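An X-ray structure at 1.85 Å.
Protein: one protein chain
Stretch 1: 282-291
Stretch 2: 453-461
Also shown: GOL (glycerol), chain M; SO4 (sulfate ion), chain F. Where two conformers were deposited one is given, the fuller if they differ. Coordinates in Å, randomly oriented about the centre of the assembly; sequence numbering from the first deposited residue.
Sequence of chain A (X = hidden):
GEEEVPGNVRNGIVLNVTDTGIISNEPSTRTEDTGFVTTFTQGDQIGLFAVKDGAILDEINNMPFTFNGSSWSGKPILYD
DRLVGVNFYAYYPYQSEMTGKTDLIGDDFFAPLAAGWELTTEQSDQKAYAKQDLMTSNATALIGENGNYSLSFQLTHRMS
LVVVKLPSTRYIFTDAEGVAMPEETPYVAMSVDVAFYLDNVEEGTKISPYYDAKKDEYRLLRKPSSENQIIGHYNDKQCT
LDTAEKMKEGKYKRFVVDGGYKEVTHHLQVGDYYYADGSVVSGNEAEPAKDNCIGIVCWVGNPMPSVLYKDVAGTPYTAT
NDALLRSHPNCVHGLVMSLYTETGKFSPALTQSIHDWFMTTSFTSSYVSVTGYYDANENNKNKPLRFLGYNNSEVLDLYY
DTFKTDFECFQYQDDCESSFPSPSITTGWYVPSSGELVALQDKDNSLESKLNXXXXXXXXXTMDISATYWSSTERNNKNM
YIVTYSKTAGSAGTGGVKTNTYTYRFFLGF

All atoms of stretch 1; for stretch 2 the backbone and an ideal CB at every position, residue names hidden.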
# COMPACT_ATOMS: atom_id res chain seq x y z
N SER A 282 -9.77 0.89 8.56
CA SER A 282 -10.28 -0.02 7.51
C SER A 282 -11.72 -0.47 7.78
O SER A 282 -12.03 -0.92 8.90
CB SER A 282 -9.40 -1.26 7.43
OG SER A 282 -9.98 -2.23 6.57
N GLY A 283 -12.57 -0.41 6.75
CA GLY A 283 -13.94 -0.90 6.83
C GLY A 283 -13.99 -2.40 7.07
O GLY A 283 -15.05 -2.93 7.39
N ASN A 284 -12.84 -3.09 6.93
CA ASN A 284 -12.81 -4.54 7.20
C ASN A 284 -12.57 -4.84 8.69
O ASN A 284 -12.53 -6.00 9.07
CB ASN A 284 -11.72 -5.25 6.37
CG ASN A 284 -12.00 -6.73 6.22
OD1 ASN A 284 -13.14 -7.18 6.04
ND2 ASN A 284 -10.95 -7.53 6.30
N GLU A 285 -12.34 -3.81 9.51
CA GLU A 285 -12.09 -3.99 10.94
C GLU A 285 -13.28 -4.75 11.60
O GLU A 285 -14.43 -4.35 11.43
CB GLU A 285 -11.82 -2.63 11.61
CG GLU A 285 -11.69 -2.67 13.13
CD GLU A 285 -10.67 -3.65 13.67
OE1 GLU A 285 -9.47 -3.52 13.31
OE2 GLU A 285 -11.07 -4.56 14.43
N ALA A 286 -13.01 -5.87 12.28
CA ALA A 286 -14.09 -6.68 12.89
C ALA A 286 -14.69 -6.00 14.16
O ALA A 286 -15.89 -6.12 14.39
CB ALA A 286 -13.58 -8.08 13.26
N GLU A 287 -13.88 -5.29 14.92
CA GLU A 287 -14.30 -4.65 16.17
C GLU A 287 -13.91 -3.16 16.16
O GLU A 287 -13.03 -2.74 16.91
CB GLU A 287 -13.67 -5.38 17.38
CG GLU A 287 -14.28 -6.75 17.63
CD GLU A 287 -13.82 -7.44 18.91
OE1 GLU A 287 -12.60 -7.42 19.20
OE2 GLU A 287 -14.69 -8.00 19.62
N PRO A 288 -14.56 -2.33 15.32
CA PRO A 288 -14.18 -0.92 15.28
C PRO A 288 -14.49 -0.19 16.58
O PRO A 288 -15.51 -0.49 17.20
CB PRO A 288 -15.03 -0.37 14.13
CG PRO A 288 -16.18 -1.25 14.03
CD PRO A 288 -15.64 -2.62 14.36
N ALA A 289 -13.64 0.76 16.96
CA ALA A 289 -13.87 1.60 18.13
C ALA A 289 -15.05 2.53 17.85
O ALA A 289 -15.07 3.19 16.80
CB ALA A 289 -12.63 2.41 18.46
N LYS A 290 -16.00 2.59 18.78
CA LYS A 290 -17.16 3.48 18.69
C LYS A 290 -16.76 4.87 19.11
O LYS A 290 -17.24 5.85 18.55
CB LYS A 290 -18.31 2.94 19.57
CG LYS A 290 -19.62 3.74 19.48
CD LYS A 290 -20.69 3.05 20.29
CE LYS A 290 -22.00 3.79 20.30
NZ LYS A 290 -23.07 2.95 20.89
N ASP A 291 -15.87 4.97 20.13
CA ASP A 291 -15.39 6.25 20.66
C ASP A 291 -14.80 7.13 19.60
O ASP A 291 -13.91 6.71 18.86
CB ASP A 291 -14.34 6.07 21.79
CG ASP A 291 -14.90 5.63 23.14
OD1 ASP A 291 -16.15 5.53 23.27
OD2 ASP A 291 -14.09 5.37 24.06
N UNK A 453 -23.73 -2.06 6.73
CA UNK A 453 -22.91 -3.09 7.43
C UNK A 453 -21.84 -2.45 8.34
O UNK A 453 -21.36 -3.11 9.28
CB UNK A 453 -22.23 -4.00 6.41
N UNK A 454 -21.47 -1.18 8.08
CA UNK A 454 -20.49 -0.47 8.93
C UNK A 454 -21.22 0.33 9.99
O UNK A 454 -20.84 0.30 11.16
CB UNK A 454 -19.60 0.45 8.10
N UNK A 455 -22.28 1.04 9.59
CA UNK A 455 -23.05 1.84 10.53
C UNK A 455 -23.50 1.02 11.75
O UNK A 455 -23.37 1.49 12.87
CB UNK A 455 -24.27 2.44 9.82
N UNK A 456 -23.99 -0.20 11.52
CA UNK A 456 -24.51 -1.05 12.61
C UNK A 456 -23.41 -1.46 13.63
O UNK A 456 -23.74 -1.84 14.75
CB UNK A 456 -25.15 -2.31 12.01
N UNK A 457 -22.12 -1.36 13.26
CA UNK A 457 -21.02 -1.72 14.17
C UNK A 457 -20.63 -0.56 15.09
O UNK A 457 -19.98 -0.80 16.11
CB UNK A 457 -19.80 -2.17 13.36
N UNK A 458 -20.98 0.69 14.73
CA UNK A 458 -20.57 1.87 15.52
C UNK A 458 -21.74 2.78 15.94
O UNK A 458 -21.51 3.84 16.56
CB UNK A 458 -19.57 2.69 14.71
N UNK A 459 -22.94 2.40 15.59
CA UNK A 459 -24.16 3.16 15.86
C UNK A 459 -25.33 2.22 16.04
O UNK A 459 -25.26 1.06 15.58
CB UNK A 459 -24.45 4.15 14.73
N UNK A 460 -26.44 2.71 16.63
CA UNK A 460 -27.64 1.90 16.78
C UNK A 460 -28.60 2.19 15.62
O UNK A 460 -29.65 1.56 15.53
CB UNK A 460 -28.31 2.17 18.13
N UNK A 461 -28.22 3.10 14.71
CA UNK A 461 -29.06 3.45 13.56
C UNK A 461 -28.39 3.19 12.22
O UNK A 461 -27.22 3.52 12.04
CB UNK A 461 -29.46 4.92 13.64
C1 GOL M . -23.67 -0.09 18.28
O1 GOL M . -23.75 1.24 18.78
C2 GOL M . -22.38 -0.76 18.70
O2 GOL M . -22.29 -0.79 20.12
C3 GOL M . -22.25 -2.16 18.14
O3 GOL M . -23.20 -3.05 18.71
S SO4 F . -7.91 -5.28 5.76
O1 SO4 F . -8.75 -5.09 4.58
O2 SO4 F . -8.14 -4.15 6.64
O3 SO4 F . -8.34 -6.50 6.42
O4 SO4 F . -6.53 -5.31 5.45

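Position 453 is helical, and its ideal CB has nothing of stretch 1 within 5.5 Å, so the contact leaves the choice open. It is Thr 453, whose OG1 accepts a hydrogen bond from the next side chain.

At 454 the CA-to-CB bond points sideways, and the CB itself touches nothing. Gly 283 is the nearest residue of stretch 1 by CA, the Gly 283 CA lying 6.9 Å from the CA of 454, and it offers a carbonyl oxygen and no side chain. A short side chain would fall short; a long, flexible one, perhaps with a donor, could reach. Lys 454 does, with its CE 3.2 Å from Gly 283 O. Its NZ goes instead to Thr 453 OG1 (3.1 Å), so the chain passes the glycine with its methylenes. An ideal CB on Gly 283 would sit 3.1 Å from Lys 454 CE, a tight fit.

Positions 455 and 456 are out of reach of stretch 1, which sets no preference; they are Leu 455 and Ile 456.

Position 457 points toward stretch 1, with its ideal CB 3.8 Å from Pro 288 CG. To the side of the proline ring lie the carbonyls of Gly 283, Glu 285 and Ala 286, all acceptors. An apolar stem with a donor at its tip would suit, so lysine or arginine, while a shorter apolar residue could use the proline alone. Lys 457 runs nearly extended after an m chi1. Its CB packs against Pro 288 CG at 3.8 Å, and its NZ reaches the carbonyls through water: one water accepts from Lys 457 NZ (2.8 Å) and donates to Gly 283 O and Glu 285 O (2.6 Å each), while a second links NZ to Ala 286 O.

At 458 the bond points sideways, yet the ideal CB stands 4.7 Å from Lys 290 CA and 5.2 Å from Pro 288 CG. That gap suits a compact branched apolar group such as valine or isoleucine; alanine would be tolerated but would leave it unfilled. Val 458 (chi1 m) puts CG1 3.9 Å from both Pro 288 CG and Ala 289 O, while its backbone O lies 3.5 Å from Lys 290 CG.

Position 459 points away, with extended backbone angles, and many residues would do. In Ser 459, OG accepts from the backbone N of 461 at 3.1 Å.

At 460 the CB again meets nothing, but the extended Lys 290 ends nearby, so an acid or a polar acceptor would suit. Asp 460 brings OD2 to 4.3 Å from Lys 290 NZ, beyond a salt bridge. Glycerol fills in: its O1 accepts from Lys 290 NZ (2.8 Å) and donates weakly to Asp 460 OD1 (3.2 Å).

Position 461 is out of reach and unconstrained here; it is Lys 461.

Stretch 2 (453-461) TKLIKVSDK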
# COMPACT_ATOMS: atom_id res chain seq x y z
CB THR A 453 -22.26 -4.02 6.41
OG1 THR A 453 -21.50 -3.24 5.48
CG2 THR A 453 -23.30 -4.92 5.69
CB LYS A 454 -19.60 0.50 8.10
CG LYS A 454 -19.04 -0.10 6.83
CD LYS A 454 -18.12 -1.32 7.06
CE LYS A 454 -17.55 -1.79 5.74
NZ LYS A 454 -18.62 -2.23 4.79
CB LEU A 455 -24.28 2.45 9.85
CG LEU A 455 -24.01 3.55 8.84
CD1 LEU A 455 -25.33 3.98 8.13
CD2 LEU A 455 -23.39 4.77 9.52
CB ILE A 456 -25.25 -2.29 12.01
CG1 ILE A 456 -26.22 -2.97 13.04
CG2 ILE A 456 -24.31 -3.30 11.39
CD1 ILE A 456 -27.46 -2.11 13.47
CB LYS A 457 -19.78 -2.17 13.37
CG LYS A 457 -20.04 -3.43 12.56
CD LYS A 457 -18.74 -4.10 12.17
CE LYS A 457 -18.98 -5.26 11.24
NZ LYS A 457 -17.71 -5.69 10.59
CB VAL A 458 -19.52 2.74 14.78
CG1 VAL A 458 -18.15 2.03 14.74
CG2 VAL A 458 -19.99 3.12 13.37
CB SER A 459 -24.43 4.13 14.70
OG SER A 459 -25.67 4.81 14.76
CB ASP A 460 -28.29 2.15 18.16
CG ASP A 460 -27.44 1.62 19.31
OD1 ASP A 460 -26.85 0.52 19.17
OD2 ASP A 460 -27.33 2.33 20.33
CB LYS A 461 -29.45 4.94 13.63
CG LYS A 461 -30.28 5.32 14.85
CD LYS A 461 -30.20 6.81 15.13
CE LYS A 461 -31.43 7.32 15.84
NZ LYS A 461 -31.46 8.80 15.87
O HOH W 1 -16.21 -3.52 9.69
O HOH W 2 -17.55 -7.76 12.98
O HOH W 3 -18.14 -0.14 18.07
O HOH W 4 -25.18 4.83 20.67
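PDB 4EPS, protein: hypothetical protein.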